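Local coordinates for protein perosamine synthetase (Caulobacter crescentus, PDB 3BN1) that transfers the amino group of L-glutamate to GDP-4-keto-6-deoxy-D-mannose, making GDP-perosamine for O-antigen synthesis with pyridoxal 5'-phosphate as cofactor, at residues 136-141 / 277-282; 160-165 / 286-291; 255-260 / 282-287. All blocks are in the same frame, centred on the assembly; numbering follows the deposited sequence.

Contact 1: residues 136-141 / 277-282; sequences YGQICD and PHVALT
The side chain of Gln138 reaches across to the backbone of His278 and Ala280, tying two loops of this aspartate aminotransferase-like fold together: the one leading from strand 127-130 of the large mixed sheet into helix 142-151, and the one between strands 274-275 and 290-294 of the small antiparallel sheet. Two direct hydrogen bonds make the join, and both ends of the one carboxamide are used. Ala280 N donates a hydrogen bond to Gln138 OE1 over 2.8 Å, lying in the plane of the side-chain carbonyl. On the other branch, Gln138 NE2 donates over a longer 3.3 Å to His278 O, with the acceptor close to the amide plane. CG anti to the backbone N (chi1 -179°) and an extended chain beyond it carry the amide out toward 277-282. There its O faces a donor, Ala280 N, and its NE2 an acceptor, His278 O, two residues earlier, which fixes which end is which.

Waters add a second layer. One donates to His278 O and takes a weak bond from Gln138 NE2; another lies near both Gln138 OE1 and Ala280 O. A third donates to Ile139 O at 2.9 Å and pairs with Thr282 OG1.

Van der Waals contact is slight. Asp141 OD1 does no more than approach Thr282 CG2, its hydrogen bond being with Tyr168 OH. The amide of Gln138 also packs on His285. Within 277-282, the nearest carbon to that amide is Ala280 CB, 3.4 Å from Gln138 OE1.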
ATOM      1  N   TYR A 136      22.189   4.887  -4.872  1.00  9.42           N
ATOM      2  CA  TYR A 136      22.562   5.157  -6.262  1.00 17.70           C
ATOM      3  C   TYR A 136      22.841   3.932  -7.148  1.00  9.45           C
ATOM      4  O   TYR A 136      23.100   4.036  -8.361  1.00 17.83           O
ATOM      5  CB  TYR A 136      23.656   6.228  -6.278  1.00  3.99           C
ATOM      6  CG  TYR A 136      23.135   7.399  -5.473  1.00  6.19           C
ATOM      7  CD1 TYR A 136      21.775   7.722  -5.563  1.00  6.62           C
ATOM      8  CD2 TYR A 136      23.896   7.993  -4.501  1.00 10.05           C
ATOM      9  CE1 TYR A 136      21.200   8.661  -4.780  1.00  9.05           C
ATOM     10  CE2 TYR A 136      23.352   9.013  -3.728  1.00 13.17           C
ATOM     11  CZ  TYR A 136      22.013   9.332  -3.884  1.00 16.84           C
ATOM     12  OH  TYR A 136      21.427  10.319  -3.138  1.00 17.12           O
ATOM     13  N   GLY A 137      22.695   2.759  -6.551  1.00 14.24           N
ATOM     14  CA  GLY A 137      22.911   1.549  -7.346  1.00  8.29           C
ATOM     15  C   GLY A 137      24.188   0.830  -6.985  1.00 12.53           C
ATOM     16  O   GLY A 137      24.609  -0.113  -7.674  1.00 11.18           O
ATOM     17  N   GLN A 138      24.821   1.275  -5.906  1.00 13.27           N
ATOM     18  CA  GLN A 138      26.076   0.673  -5.488  1.00  2.63           C
ATOM     19  C   GLN A 138      25.859  -0.061  -4.168  1.00 11.34           C
ATOM     20  O   GLN A 138      25.475   0.591  -3.174  1.00  9.62           O
ATOM     21  CB  GLN A 138      27.116   1.789  -5.235  1.00  8.23           C
ATOM     22  CG  GLN A 138      28.479   1.287  -4.817  1.00  5.26           C
ATOM     23  CD  GLN A 138      29.647   2.187  -5.202  1.00 21.84           C
ATOM     24  OE1 GLN A 138      30.681   1.659  -5.672  1.00 12.47           O
ATOM     25  NE2 GLN A 138      29.483   3.520  -5.110  1.00 10.06           N
ATOM     26  N   ILE A 139      26.216  -1.354  -4.133  1.00 11.01           N
ATOM     27  CA  ILE A 139      26.129  -2.170  -2.866  1.00  3.51           C
ATOM     28  C   ILE A 139      27.124  -1.728  -1.780  1.00  9.65           C
ATOM     29  O   ILE A 139      28.291  -1.449  -2.074  1.00 10.14           O
ATOM     30  CB  ILE A 139      26.226  -3.688  -3.195  1.00 13.76           C
ATOM     31  CG1 ILE A 139      25.012  -4.109  -4.072  1.00  8.22           C
ATOM     32  CG2 ILE A 139      26.323  -4.529  -1.923  1.00  7.98           C
ATOM     33  CD1 ILE A 139      25.024  -5.492  -4.694  1.00 13.92           C
ATOM     34  N   CYS A 140      26.681  -1.630  -0.520  1.00 17.13           N
ATOM     35  CA  CYS A 140      27.597  -1.264   0.556  1.00 15.99           C
ATOM     36  C   CYS A 140      28.646  -2.360   0.706  1.00 16.40           C
ATOM     37  O   CYS A 140      28.529  -3.436   0.105  1.00  9.56           O
ATOM     38  CB  CYS A 140      26.842  -1.283   1.882  1.00  7.13           C
ATOM     39  SG  CYS A 140      25.461  -0.091   1.924  1.00 10.96           S
ATOM     40  N   ASP A 141      29.677  -2.068   1.501  1.00  7.39           N
ATOM     41  CA  ASP A 141      30.726  -3.052   1.741  1.00 14.56           C
ATOM     42  C   ASP A 141      30.231  -4.134   2.688  1.00  9.37           C
ATOM     43  O   ASP A 141      30.459  -4.101   3.907  1.00 11.16           O
ATOM     44  CB  ASP A 141      31.989  -2.384   2.285  1.00 12.09           C
ATOM     45  CG  ASP A 141      33.247  -3.255   2.063  1.00 22.96           C
ATOM     46  OD1 ASP A 141      33.194  -4.330   1.425  1.00 14.00           O
ATOM     47  OD2 ASP A 141      34.334  -2.840   2.488  1.00 18.20           O
ATOM     48  N   PRO A 277      31.478  10.228  -9.212  1.00 11.00           N
ATOM     49  CA  PRO A 277      31.168   9.169  -8.273  1.00  4.99           C
ATOM     50  C   PRO A 277      32.248   8.082  -8.200  1.00 24.11           C
ATOM     51  O   PRO A 277      32.607   7.503  -9.209  1.00  7.43           O
ATOM     52  CB  PRO A 277      29.876   8.573  -8.821  1.00  7.70           C
ATOM     53  CG  PRO A 277      29.878   8.812 -10.298  1.00  5.94           C
ATOM     54  CD  PRO A 277      30.535  10.224 -10.358  1.00  6.87           C
ATOM     55  N   HIS A 278      32.744   7.771  -7.010  1.00 17.01           N
ATOM     56  CA  HIS A 278      33.751   6.720  -6.927  1.00 11.62           C
ATOM     57  C   HIS A 278      33.027   5.390  -7.088  1.00  8.92           C
ATOM     58  O   HIS A 278      31.907   5.148  -6.581  1.00 13.37           O
ATOM     59  CB  HIS A 278      34.415   6.784  -5.546  1.00 19.15           C
ATOM     60  CG  HIS A 278      35.310   5.627  -5.239  1.00 34.92           C
ATOM     61  ND1 HIS A 278      36.486   5.412  -5.922  1.00 26.72           N
ATOM     62  CD2 HIS A 278      35.197   4.617  -4.337  1.00 10.18           C
ATOM     63  CE1 HIS A 278      37.053   4.306  -5.471  1.00 14.52           C
ATOM     64  NE2 HIS A 278      36.290   3.807  -4.513  1.00 17.15           N
ATOM     65  N   VAL A 279      33.682   4.500  -7.812  1.00 12.07           N
ATOM     66  CA  VAL A 279      33.095   3.181  -7.989  1.00  7.47           C
ATOM     67  C   VAL A 279      33.926   2.069  -7.348  1.00 14.31           C
ATOM     68  O   VAL A 279      35.029   1.770  -7.834  1.00  8.79           O
ATOM     69  CB  VAL A 279      32.975   2.892  -9.472  1.00 16.68           C
ATOM     70  CG1 VAL A 279      32.380   1.512  -9.708  1.00 10.40           C
ATOM     71  CG2 VAL A 279      32.099   3.957 -10.010  1.00 11.44           C
ATOM     72  N   ALA A 280      33.385   1.423  -6.319  1.00  7.13           N
ATOM     73  CA  ALA A 280      34.101   0.291  -5.681  1.00 22.78           C
ATOM     74  C   ALA A 280      34.309  -0.875  -6.649  1.00 21.87           C
ATOM     75  O   ALA A 280      33.419  -1.218  -7.429  1.00 14.20           O
ATOM     76  CB  ALA A 280      33.305  -0.218  -4.457  1.00 16.64           C
ATOM     77  N   LEU A 281      35.418  -1.590  -6.521  1.00 21.50           N
ATOM     78  CA  LEU A 281      35.626  -2.713  -7.430  1.00 13.69           C
ATOM     79  C   LEU A 281      35.001  -4.002  -6.905  1.00 23.67           C
ATOM     80  O   LEU A 281      35.388  -5.078  -7.334  1.00 19.86           O
ATOM     81  CB  LEU A 281      37.122  -2.908  -7.692  1.00  5.30           C
ATOM     82  CG  LEU A 281      37.862  -1.723  -8.298  1.00 32.97           C
ATOM     83  CD1 LEU A 281      39.363  -1.990  -8.450  1.00 24.57           C
ATOM     84  CD2 LEU A 281      37.207  -1.422  -9.643  1.00 20.23           C
ATOM     85  N   THR A 282      34.060  -3.881  -5.971  1.00 18.21           N
ATOM     86  CA  THR A 282      33.369  -5.018  -5.323  1.00 10.98           C
ATOM     87  C   THR A 282      32.367  -5.809  -6.174  1.00 16.25           C
ATOM     88  O   THR A 282      32.086  -6.977  -5.893  1.00 24.97           O
ATOM     89  CB  THR A 282      32.663  -4.581  -4.061  1.00 17.03           C
ATOM     90  OG1 THR A 282      31.837  -3.446  -4.370  1.00 19.03           O
ATOM     91  CG2 THR A 282      33.696  -4.193  -3.042  1.00 23.22           C
TER
HETATM   92  O   HOH W   1      30.069   6.731  -5.473  1.00 13.30           O
HETATM   93  O   HOH W   2      30.363  -0.777  -7.121  1.00 25.24           O
HETATM   94  O   HOH W   3      31.053  -2.336  -2.060  1.00 13.24           O

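Contact 2: residues 160-165 / 286-291; sequences AAEAVG and VFWMYT
At the cofactor and 2-oxoglutarate site of this PLP-dependent aminotransferase, the type I turn that follows strand 155-159 packs against the chain entering strand 290-294, and Glu162 meets Trp288. No hydrogen bond spans the pair; the fit is by van der Waals contact in a buried place. The extended Glu162 chain crosses the six-membered half of the indole obliquely, CG 3.7 Å from Trp288 CE3 and CD 3.4 Å from Trp288 CZ3, with the carboxylate and ring planes 46° apart. CG of Trp288 stands anti to its backbone N (chi1 174°), and a chi2 of 47° then sets the turn of the ring. Both carboxylate oxygens are held outside the pair: OE1 by Tyr136 N, OE2 by O3 of the pyridoxal-lysine at position 188. Trp288 NE1 donates a hydrogen bond to Asn187 O, and the Trp288 side chain touches the bound 2-oxoglutarate, so the two residues meet where cofactor and ligand come together.

Farther along, Val286 fills in against the backbone after the turn. Its CG2 lies 3.4 Å from Val164 O and also nears Ala163 CA, while Val286 CG1 packs on the bare backbone of Gly165, 3.4 Å from Gly165 C.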
ATOM      1  N   ALA A 160      17.576  -2.383  -0.693  1.00 12.45           N
ATOM      2  CA  ALA A 160      18.174  -2.412  -2.039  1.00 12.95           C
ATOM      3  C   ALA A 160      17.337  -1.666  -3.062  1.00 31.17           C
ATOM      4  O   ALA A 160      17.422  -1.973  -4.259  1.00 16.19           O
ATOM      5  CB  ALA A 160      18.366  -3.861  -2.492  1.00  8.64           C
ATOM      6  N   ALA A 161      16.502  -0.731  -2.598  1.00 10.96           N
ATOM      7  CA  ALA A 161      15.593   0.043  -3.484  1.00 13.92           C
ATOM      8  C   ALA A 161      16.207   0.615  -4.746  1.00 16.92           C
ATOM      9  O   ALA A 161      15.517   0.789  -5.735  1.00 19.58           O
ATOM     10  CB  ALA A 161      14.864   1.230  -2.705  1.00  2.28           C
ATOM     11  N   GLU A 162      17.476   0.994  -4.692  1.00  6.89           N
ATOM     12  CA  GLU A 162      18.038   1.684  -5.860  1.00  7.35           C
ATOM     13  C   GLU A 162      19.037   0.838  -6.607  1.00 29.75           C
ATOM     14  O   GLU A 162      19.765   1.364  -7.458  1.00 14.94           O
ATOM     15  CB  GLU A 162      18.773   2.919  -5.286  1.00  6.18           C
ATOM     16  CG  GLU A 162      17.850   3.678  -4.314  1.00 11.96           C
ATOM     17  CD  GLU A 162      18.493   4.920  -3.698  1.00 17.11           C
ATOM     18  OE1 GLU A 162      19.685   5.194  -3.953  1.00 14.68           O
ATOM     19  OE2 GLU A 162      17.787   5.666  -2.964  1.00 17.40           O
ATOM     20  N   ALA A 163      19.095  -0.449  -6.258  1.00 11.95           N
ATOM     21  CA  ALA A 163      20.167  -1.273  -6.772  1.00  6.40           C
ATOM     22  C   ALA A 163      19.798  -2.629  -7.374  1.00 17.62           C
ATOM     23  O   ALA A 163      20.563  -3.586  -7.330  1.00 14.28           O
ATOM     24  CB  ALA A 163      21.181  -1.455  -5.604  1.00  8.24           C
ATOM     25  N   VAL A 164      18.661  -2.697  -8.035  1.00  8.89           N
ATOM     26  CA  VAL A 164      18.284  -3.922  -8.715  1.00 19.33           C
ATOM     27  C   VAL A 164      19.387  -4.180  -9.755  1.00 25.70           C
ATOM     28  O   VAL A 164      19.813  -3.290 -10.510  1.00  9.46           O
ATOM     29  CB  VAL A 164      16.906  -3.827  -9.414  1.00 15.20           C
ATOM     30  CG1 VAL A 164      16.913  -2.702 -10.429  1.00 26.94           C
ATOM     31  CG2 VAL A 164      16.682  -5.130 -10.154  1.00 17.55           C
ATOM     32  N   GLY A 165      19.888  -5.406  -9.763  1.00 10.02           N
ATOM     33  CA  GLY A 165      20.930  -5.738 -10.723  1.00  9.28           C
ATOM     34  C   GLY A 165      22.365  -5.609 -10.250  1.00 16.58           C
ATOM     35  O   GLY A 165      23.263  -6.052 -10.954  1.00 10.27           O
ATOM     36  N   VAL A 286      25.087  -0.324 -10.524  1.00 10.26           N
ATOM     37  CA  VAL A 286      24.069  -0.152 -11.544  1.00  2.36           C
ATOM     38  C   VAL A 286      23.668   1.298 -11.867  1.00 11.26           C
ATOM     39  O   VAL A 286      22.983   1.553 -12.865  1.00 19.84           O
ATOM     40  CB  VAL A 286      22.885  -1.107 -11.383  1.00 10.15           C
ATOM     41  CG1 VAL A 286      23.332  -2.601 -11.551  1.00  8.10           C
ATOM     42  CG2 VAL A 286      22.133  -0.785 -10.119  1.00  6.65           C
ATOM     43  N   PHE A 287      24.172   2.251 -11.094  1.00 16.54           N
ATOM     44  CA  PHE A 287      23.909   3.644 -11.430  1.00 15.81           C
ATOM     45  C   PHE A 287      22.449   4.108 -11.566  1.00 15.30           C
ATOM     46  O   PHE A 287      22.015   4.683 -12.592  1.00  9.50           O
ATOM     47  CB  PHE A 287      24.796   4.045 -12.618  1.00 17.19           C
ATOM     48  CG  PHE A 287      26.213   4.378 -12.222  1.00 12.06           C
ATOM     49  CD1 PHE A 287      26.526   5.625 -11.657  1.00 18.66           C
ATOM     50  CD2 PHE A 287      27.219   3.432 -12.315  1.00 16.58           C
ATOM     51  CE1 PHE A 287      27.851   5.954 -11.220  1.00 25.58           C
ATOM     52  CE2 PHE A 287      28.538   3.751 -11.931  1.00 13.63           C
ATOM     53  CZ  PHE A 287      28.853   5.003 -11.357  1.00 11.20           C
ATOM     54  N   TRP A 288      21.696   3.915 -10.481  1.00  9.09           N
ATOM     55  CA  TRP A 288      20.339   4.424 -10.469  1.00 13.69           C
ATOM     56  C   TRP A 288      20.420   5.940 -10.794  1.00  8.02           C
ATOM     57  O   TRP A 288      19.610   6.515 -11.547  1.00 13.65           O
ATOM     58  CB  TRP A 288      19.713   4.208  -9.084  1.00  6.53           C
ATOM     59  CG  TRP A 288      18.323   4.885  -9.065  1.00  8.65           C
ATOM     60  CD1 TRP A 288      17.332   4.794 -10.016  1.00 13.24           C
ATOM     61  CD2 TRP A 288      17.818   5.738  -8.035  1.00  9.16           C
ATOM     62  NE1 TRP A 288      16.245   5.596  -9.642  1.00 10.28           N
ATOM     63  CE2 TRP A 288      16.520   6.150  -8.413  1.00  5.56           C
ATOM     64  CE3 TRP A 288      18.388   6.291  -6.884  1.00 11.42           C
ATOM     65  CZ2 TRP A 288      15.778   7.064  -7.658  1.00 11.68           C
ATOM     66  CZ3 TRP A 288      17.592   7.134  -6.082  1.00 21.80           C
ATOM     67  CH2 TRP A 288      16.297   7.467  -6.452  1.00 10.42           C
ATOM     68  N   MET A 289      21.465   6.585 -10.275  1.00  8.65           N
ATOM     69  CA  MET A 289      21.717   7.990 -10.525  1.00 10.59           C
ATOM     70  C   MET A 289      23.208   8.189 -10.505  1.00  8.71           C
ATOM     71  O   MET A 289      23.877   7.602  -9.629  1.00 14.05           O
ATOM     72  CB  MET A 289      21.199   8.756  -9.318  1.00 15.56           C
ATOM     73  CG  MET A 289      19.709   8.535  -9.169  1.00 24.90           C
ATOM     74  SD  MET A 289      18.810  10.010  -9.440  1.00 39.92           S
ATOM     75  CE  MET A 289      18.456  10.243  -7.685  1.00 27.43           C
ATOM     76  N   TYR A 290      23.681   9.018 -11.442  1.00  9.91           N
ATOM     77  CA  TYR A 290      25.083   9.450 -11.540  1.00  9.87           C
ATOM     78  C   TYR A 290      25.282  10.675 -10.616  1.00 11.67           C
ATOM     79  O   TYR A 290      24.679  11.731 -10.848  1.00 19.02           O
ATOM     80  CB  TYR A 290      25.450   9.724 -13.002  1.00  7.53           C
ATOM     81  CG  TYR A 290      26.901   9.966 -13.206  1.00 12.81           C
ATOM     82  CD1 TYR A 290      27.458  11.264 -12.972  1.00 10.44           C
ATOM     83  CD2 TYR A 290      27.735   8.920 -13.625  1.00 15.50           C
ATOM     84  CE1 TYR A 290      28.833  11.509 -13.194  1.00  7.47           C
ATOM     85  CE2 TYR A 290      29.113   9.161 -13.861  1.00 13.75           C
ATOM     86  CZ  TYR A 290      29.650  10.427 -13.613  1.00 19.33           C
ATOM     87  OH  TYR A 290      31.008  10.576 -13.847  1.00 15.88           O
ATOM     88  N   THR A 291      25.995  10.459  -9.497  1.00  9.89           N
ATOM     89  CA  THR A 291      26.088  11.436  -8.418  1.00  2.90           C
ATOM     90  C   THR A 291      27.477  12.062  -8.258  1.00 15.32           C
ATOM     91  O   THR A 291      28.445  11.359  -8.014  1.00 18.94           O
ATOM     92  CB  THR A 291      25.553  10.802  -7.047  1.00 10.46           C
ATOM     93  OG1 THR A 291      24.214  10.285  -7.191  1.00 16.17           O
ATOM     94  CG2 THR A 291      25.550  11.789  -5.854  1.00  2.86           C
TER

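Contact 3: residues 255-260 / 282-287; sequences ARERVV and TGRHVF
Arg256 NH2 is shared between two carbonyls: it hydrogen-bonds Trp288 O and, weakly, Phe287 O, the latter at 2.7 Å but bent to 128° at the hydrogen. Phe287 O sits at the edge of the guanidinium, near its plane. One nitrogen of helix 249-266 thus holds two successive carbonyls of the loop. Arg256 CD adds a looser contact with Val286 O.

One turn on, Val260 covers the Phe287 ring. Its CG1 stands over the ring centre in a CH-pi contact, 4.0 Å from the centroid, and CG2 presses in at Phe287 CG at 3.5 Å. The opposite face is taken by His285, whose CE1 also lies over the centre; the ring is therefore sandwiched between a valine methyl and an imidazole. His285 is itself tethered, since Phe287 N donates to its ND1 at 3.0 Å.

Toward solvent, Glu257 and Arg284 form a salt bridge, OE1 to NH2 at 3.1 Å. The side chains cross at about a right angle, with carboxylate and guanidinium planes 32° apart. A water accepts from Arg284 NE at 3.0 Å and lies close to Glu257 OE1 and His285 O.

The whole is a helix packed on a loop: a buried arginine gripping backbone, an aromatic under a valine and an outer ion pair together join helix 249-266 to the lead-in of strand 290-294 in this aminotransferase fold.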
ATOM      1  N   ALA A 255      21.828   0.184 -21.096  1.00 16.45           N
ATOM      2  CA  ALA A 255      21.500   1.512 -21.503  1.00 10.95           C
ATOM      3  C   ALA A 255      22.066   2.513 -20.513  1.00 22.68           C
ATOM      4  O   ALA A 255      22.689   3.515 -20.881  1.00 14.19           O
ATOM      5  CB  ALA A 255      20.044   1.591 -21.555  1.00 17.77           C
ATOM      6  N   ARG A 256      21.837   2.244 -19.237  1.00 12.42           N
ATOM      7  CA  ARG A 256      22.350   3.087 -18.170  1.00 27.70           C
ATOM      8  C   ARG A 256      23.898   3.035 -18.247  1.00 13.82           C
ATOM      9  O   ARG A 256      24.569   4.076 -18.120  1.00 15.33           O
ATOM     10  CB  ARG A 256      21.811   2.608 -16.796  1.00  9.19           C
ATOM     11  CG  ARG A 256      20.737   3.370 -16.135  1.00 32.65           C
ATOM     12  CD  ARG A 256      20.024   2.527 -15.070  1.00 20.23           C
ATOM     13  NE  ARG A 256      18.695   3.106 -14.898  1.00 23.68           N
ATOM     14  CZ  ARG A 256      18.499   4.276 -14.291  1.00 16.59           C
ATOM     15  NH1 ARG A 256      17.287   4.815 -14.170  1.00 63.99           N
ATOM     16  NH2 ARG A 256      19.552   4.885 -13.769  1.00 18.06           N
ATOM     17  N   GLU A 257      24.481   1.843 -18.462  1.00 12.63           N
ATOM     18  CA  GLU A 257      25.942   1.765 -18.574  1.00 12.48           C
ATOM     19  C   GLU A 257      26.497   2.721 -19.638  1.00 10.59           C
ATOM     20  O   GLU A 257      27.520   3.360 -19.480  1.00 11.54           O
ATOM     21  CB  GLU A 257      26.431   0.366 -18.889  1.00 33.37           C
ATOM     22  CG  GLU A 257      27.276  -0.254 -17.799  1.00 47.50           C
ATOM     23  CD  GLU A 257      27.383  -1.790 -17.937  1.00 99.89           C
ATOM     24  OE1 GLU A 257      27.892  -2.432 -16.991  1.00 99.89           O
ATOM     25  OE2 GLU A 257      26.957  -2.374 -18.970  1.00 50.50           O
ATOM     26  N   ARG A 258      25.825   2.764 -20.770  1.00  7.86           N
ATOM     27  CA  ARG A 258      26.264   3.593 -21.887  1.00 10.18           C
ATOM     28  C   ARG A 258      26.284   5.070 -21.461  1.00 25.83           C
ATOM     29  O   ARG A 258      27.250   5.829 -21.671  1.00 19.50           O
ATOM     30  CB  ARG A 258      25.150   3.429 -22.923  1.00 19.35           C
ATOM     31  CG  ARG A 258      25.598   3.228 -24.334  1.00 42.42           C
ATOM     32  CD  ARG A 258      24.924   1.983 -24.881  1.00 99.89           C
ATOM     33  NE  ARG A 258      23.485   2.011 -24.663  1.00 99.89           N
ATOM     34  CZ  ARG A 258      22.708   0.929 -24.610  1.00 47.36           C
ATOM     35  NH1 ARG A 258      23.227  -0.302 -24.706  1.00 27.11           N
ATOM     36  NH2 ARG A 258      21.400   1.050 -24.417  1.00 99.89           N
ATOM     37  N   VAL A 259      25.174   5.444 -20.819  1.00 29.48           N
ATOM     38  CA  VAL A 259      24.967   6.798 -20.361  1.00 17.41           C
ATOM     39  C   VAL A 259      26.051   7.169 -19.377  1.00 14.82           C
ATOM     40  O   VAL A 259      26.685   8.238 -19.475  1.00 12.95           O
ATOM     41  CB  VAL A 259      23.602   6.949 -19.672  1.00  9.50           C
ATOM     42  CG1 VAL A 259      23.619   8.215 -18.676  1.00 14.40           C
ATOM     43  CG2 VAL A 259      22.518   7.063 -20.756  1.00 15.02           C
ATOM     44  N   VAL A 260      26.285   6.248 -18.449  1.00  5.17           N
ATOM     45  CA  VAL A 260      27.305   6.440 -17.437  1.00  6.98           C
ATOM     46  C   VAL A 260      28.657   6.582 -18.129  1.00 24.53           C
ATOM     47  O   VAL A 260      29.526   7.370 -17.738  1.00 15.61           O
ATOM     48  CB  VAL A 260      27.383   5.161 -16.509  1.00  6.11           C
ATOM     49  CG1 VAL A 260      28.641   5.259 -15.635  1.00 20.10           C
ATOM     50  CG2 VAL A 260      26.206   5.118 -15.594  1.00 20.17           C
ATOM     51  N   THR A 282      34.060  -3.881  -5.971  1.00 18.21           N
ATOM     52  CA  THR A 282      33.369  -5.018  -5.323  1.00 10.98           C
ATOM     53  C   THR A 282      32.367  -5.809  -6.174  1.00 16.25           C
ATOM     54  O   THR A 282      32.086  -6.977  -5.893  1.00 24.97           O
ATOM     55  CB  THR A 282      32.663  -4.581  -4.061  1.00 17.03           C
ATOM     56  OG1 THR A 282      31.837  -3.446  -4.370  1.00 19.03           O
ATOM     57  CG2 THR A 282      33.696  -4.193  -3.042  1.00 23.22           C
ATOM     58  N   GLY A 283      31.886  -5.184  -7.247  1.00 18.59           N
ATOM     59  CA  GLY A 283      30.921  -5.806  -8.162  1.00 14.36           C
ATOM     60  C   GLY A 283      30.369  -4.667  -9.007  1.00 17.74           C
ATOM     61  O   GLY A 283      30.935  -3.564  -9.053  1.00 18.74           O
ATOM     62  N   ARG A 284      29.216  -4.911  -9.609  1.00 12.98           N
ATOM     63  CA  ARG A 284      28.592  -3.935 -10.510  1.00 10.51           C
ATOM     64  C   ARG A 284      27.802  -2.888  -9.776  1.00 10.78           C
ATOM     65  O   ARG A 284      26.945  -3.206  -8.924  1.00 10.22           O
ATOM     66  CB  ARG A 284      27.576  -4.652 -11.385  1.00  8.65           C
ATOM     67  CG  ARG A 284      26.977  -3.766 -12.453  1.00 12.75           C
ATOM     68  CD  ARG A 284      26.048  -4.540 -13.381  1.00  8.77           C
ATOM     69  NE  ARG A 284      25.860  -3.819 -14.660  1.00 21.16           N
ATOM     70  CZ  ARG A 284      25.205  -4.341 -15.699  1.00 99.89           C
ATOM     71  NH1 ARG A 284      24.628  -5.532 -15.560  1.00 24.58           N
ATOM     72  NH2 ARG A 284      25.115  -3.700 -16.863  1.00 21.74           N
ATOM     73  N   HIS A 285      28.055  -1.652 -10.175  1.00 14.49           N
ATOM     74  CA  HIS A 285      27.349  -0.489  -9.680  1.00 11.92           C
ATOM     75  C   HIS A 285      26.372  -0.192 -10.816  1.00 18.62           C
ATOM     76  O   HIS A 285      26.756   0.062 -11.973  1.00 14.35           O
ATOM     77  CB  HIS A 285      28.360   0.605  -9.561  1.00 19.06           C
ATOM     78  CG  HIS A 285      27.831   1.865  -8.983  1.00 10.13           C
ATOM     79  ND1 HIS A 285      26.552   2.317  -9.235  1.00 11.30           N
ATOM     80  CD2 HIS A 285      28.452   2.829  -8.253  1.00  2.29           C
ATOM     81  CE1 HIS A 285      26.394   3.496  -8.668  1.00  8.83           C
ATOM     82  NE2 HIS A 285      27.518   3.825  -8.051  1.00 13.70           N
ATOM     83  N   VAL A 286      25.087  -0.324 -10.524  1.00 10.26           N
ATOM     84  CA  VAL A 286      24.069  -0.152 -11.544  1.00  2.36           C
ATOM     85  C   VAL A 286      23.668   1.298 -11.867  1.00 11.26           C
ATOM     86  O   VAL A 286      22.983   1.553 -12.865  1.00 19.84           O
ATOM     87  CB  VAL A 286      22.885  -1.107 -11.383  1.00 10.15           C
ATOM     88  CG1 VAL A 286      23.332  -2.601 -11.551  1.00  8.10           C
ATOM     89  CG2 VAL A 286      22.133  -0.785 -10.119  1.00  6.65           C
ATOM     90  N   PHE A 287      24.172   2.251 -11.094  1.00 16.54           N
ATOM     91  CA  PHE A 287      23.909   3.644 -11.430  1.00 15.81           C
ATOM     92  C   PHE A 287      22.449   4.108 -11.566  1.00 15.30           C
ATOM     93  O   PHE A 287      22.015   4.683 -12.592  1.00  9.50           O
ATOM     94  CB  PHE A 287      24.796   4.045 -12.618  1.00 17.19           C
ATOM     95  CG  PHE A 287      26.213   4.378 -12.222  1.00 12.06           C
ATOM     96  CD1 PHE A 287      26.526   5.625 -11.657  1.00 18.66           C
ATOM     97  CD2 PHE A 287      27.219   3.432 -12.315  1.00 16.58           C
ATOM     98  CE1 PHE A 287      27.851   5.954 -11.220  1.00 25.58           C
ATOM     99  CE2 PHE A 287      28.538   3.751 -11.931  1.00 13.63           C
ATOM    100  CZ  PHE A 287      28.853   5.003 -11.357  1.00 11.20           C
TER
HETATM  101  O   HOH W   4      26.191  -0.832 -14.860  1.00 29.94           O

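In the fold
The chain from 277 to 291 runs through all three contacts, meeting a different part of the fold at each. Contact 2 is the core one, wholly buried beside the cofactor and ligand; contact 1 lies at the surface, and contact 3 is partly buried. Their chemistry follows: water-backed amide bonds in contact 1, van der Waals fit without cross-bonds in contact 2, and a mixture of ion pair, arginine-carbonyl bond and aromatic packing in contact 3. Contacts 1 and 3 share Thr282, while 2 and 3 share Val286 and Phe287. Gly137 O to Val286 N, a probable hydrogen bond of 2.9 Å, joins contact 1 to the other two.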